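Local coordinates for protein smoothened (PDB 5KZZ) that probably acts as a G protein-coupled receptor of the Frizzled/Smoothened family in Hedgehog signalling, this piece being its extracellular cysteine-rich domain, at residues T36-D41 against G83-P88. Numbering follows the deposited sequence.
Sequences TVLAED and GKVELP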
loop_
_atom_site.group_PDB
_atom_site.type_symbol
_atom_site.label_atom_id
_atom_site.label_comp_id
_atom_site.label_asym_id
_atom_site.label_seq_id
_atom_site.Cartn_x
_atom_site.Cartn_y
_atom_site.Cartn_z
ATOM N N THR A 36 6.740 -8.178 -1.569
ATOM C CA THR A 36 5.731 -7.927 -2.589
ATOM C C THR A 36 4.453 -8.741 -2.358
ATOM O O THR A 36 3.544 -8.722 -3.192
ATOM C CB THR A 36 6.283 -8.246 -3.995
ATOM O OG1 THR A 36 6.680 -9.624 -4.058
ATOM C CG2 THR A 36 7.487 -7.380 -4.300
ATOM N N VAL A 37 4.370 -9.431 -1.218
ATOM C CA VAL A 37 3.288 -10.385 -0.993
ATOM C C VAL A 37 1.886 -9.737 -0.954
ATOM O O VAL A 37 0.894 -10.404 -1.262
ATOM C CB VAL A 37 3.534 -11.205 0.310
ATOM C CG1 VAL A 37 3.440 -10.333 1.541
ATOM C CG2 VAL A 37 2.560 -12.376 0.415
ATOM N N LEU A 38 1.774 -8.452 -0.614
ATOM C CA LEU A 38 0.457 -7.802 -0.557
ATOM C C LEU A 38 0.022 -7.252 -1.900
ATOM O O LEU A 38 -1.170 -7.008 -2.125
ATOM C CB LEU A 38 0.458 -6.663 0.453
ATOM C CG LEU A 38 0.951 -7.057 1.840
ATOM C CD1 LEU A 38 0.840 -5.872 2.773
ATOM C CD2 LEU A 38 0.133 -8.235 2.385
ATOM N N ALA A 39 0.985 -7.051 -2.799
ATOM C CA ALA A 39 0.683 -6.496 -4.116
ATOM C C ALA A 39 0.338 -7.633 -5.065
ATOM O O ALA A 39 1.225 -8.212 -5.710
ATOM C CB ALA A 39 1.860 -5.694 -4.641
ATOM N N GLU A 40 -0.949 -7.944 -5.155
ATOM C CA GLU A 40 -1.390 -9.141 -5.875
ATOM C C GLU A 40 -1.159 -9.059 -7.374
ATOM O O GLU A 40 -1.170 -10.078 -8.056
ATOM C CB GLU A 40 -2.872 -9.402 -5.594
ATOM C CG GLU A 40 -3.173 -9.756 -4.142
ATOM C CD GLU A 40 -4.643 -10.064 -3.900
ATOM O OE1 GLU A 40 -5.307 -10.572 -4.829
ATOM O OE2 GLU A 40 -5.129 -9.808 -2.776
ATOM N N ASP A 41 -0.938 -7.850 -7.875
ATOM C CA ASP A 41 -0.667 -7.620 -9.287
ATOM C C ASP A 41 0.822 -7.574 -9.635
ATOM O O ASP A 41 1.167 -7.271 -10.773
ATOM C CB ASP A 41 -1.318 -6.303 -9.734
ATOM C CG ASP A 41 -0.743 -5.086 -9.010
ATOM O OD1 ASP A 41 0.111 -5.248 -8.110
ATOM O OD2 ASP A 41 -1.174 -3.961 -9.313
ATOM N N GLY A 83 10.486 -11.418 9.262
ATOM C CA GLY A 83 9.741 -12.350 8.433
ATOM C C GLY A 83 8.245 -12.095 8.401
ATOM O O GLY A 83 7.466 -12.995 8.089
ATOM N N LYS A 84 7.848 -10.864 8.714
ATOM C CA LYS A 84 6.441 -10.488 8.702
ATOM C C LYS A 84 6.244 -9.133 8.044
ATOM O O LYS A 84 7.007 -8.191 8.254
ATOM C CB LYS A 84 5.869 -10.456 10.124
ATOM C CG LYS A 84 5.653 -11.826 10.749
ATOM C CD LYS A 84 5.608 -11.728 12.266
ATOM C CE LYS A 84 4.986 -12.969 12.885
ATOM N NZ LYS A 84 5.327 -14.201 12.126
ATOM N N VAL A 85 5.197 -9.037 7.244
ATOM C CA VAL A 85 4.841 -7.763 6.669
ATOM C C VAL A 85 3.593 -7.235 7.371
ATOM O O VAL A 85 2.720 -8.008 7.762
ATOM C CB VAL A 85 4.623 -7.898 5.148
ATOM C CG1 VAL A 85 3.415 -8.750 4.843
ATOM C CG2 VAL A 85 4.444 -6.572 4.545
ATOM N N GLU A 86 3.532 -5.926 7.581
ATOM C CA GLU A 86 2.357 -5.269 8.140
ATOM C C GLU A 86 1.343 -4.988 7.022
ATOM O O GLU A 86 1.741 -4.586 5.934
ATOM C CB GLU A 86 2.779 -3.969 8.846
ATOM C CG GLU A 86 1.669 -3.186 9.542
ATOM C CD GLU A 86 0.599 -4.059 10.180
ATOM O OE1 GLU A 86 0.943 -4.994 10.938
ATOM O OE2 GLU A 86 -0.595 -3.814 9.910
ATOM N N LEU A 87 0.053 -5.225 7.280
ATOM C CA LEU A 87 -1.015 -4.958 6.300
ATOM C C LEU A 87 -1.530 -3.517 6.391
ATOM O O LEU A 87 -1.445 -2.914 7.464
ATOM C CB LEU A 87 -2.184 -5.931 6.509
ATOM C CG LEU A 87 -2.122 -7.227 5.705
ATOM C CD1 LEU A 87 -0.906 -8.038 6.102
ATOM C CD2 LEU A 87 -3.386 -8.019 5.922
ATOM N N PRO A 88 -2.067 -2.962 5.276
ATOM C CA PRO A 88 -2.713 -1.643 5.327
ATOM C C PRO A 88 -3.936 -1.710 6.228
ATOM O O PRO A 88 -4.630 -2.726 6.240
ATOM C CB PRO A 88 -3.116 -1.372 3.871
ATOM C CG PRO A 88 -3.229 -2.740 3.252
ATOM C CD PRO A 88 -2.155 -3.559 3.930
#
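Leu38 reaches across to Val85, Glu86, Leu87 and Pro88, a worked example of a turn packing on a strand through branched apolar side chains. Its CG stands anti to its own carbonyl carbon (chi1 -53°), and the two methyls beyond share the work. Leu38 CD1 lies 3.5 Å from Glu86 O, a van der Waals contact. The Leu38 side chain meets those of Pro88 and Val85 tip to tip, Leu38 CD1 lying 4.0 Å from Pro88 CD and 4.1 Å from Val85 CG2. The other methyl turns to different partners: Leu38 CD2 lies 3.9 Å from Leu87 CD1, the two side chains crossing at a slant, and 4.1 Å from Val85 CG1. Leu38, Val85 and Pro88 are buried, and this is the tight part of the contact.

Toward Val37 the packing thins to one methyl pair, Val37 CG1 against Val85 CG1 at 3.7 Å. Val37 is partly exposed, whereas Val85 is buried. Lys12 of strand 11-13 touches both.

No hydrogen bond joins the two segments; within the loop, residues Thr36 to Ala39 form a type I turn, with the backbone bond Ala39 N to Thr36 O at 3.1 Å. Tyr119 OH binds Leu38 O, and Pro88 continues onto helix 62-76 through Leu71, Ala74 and Val75. The contact thus joins the loop between strand 33-34 and helix 45-55 to the middle strand of a three-stranded antiparallel sheet, within the disulfide-rich Frizzled-type cysteine-rich domain of Smoothened.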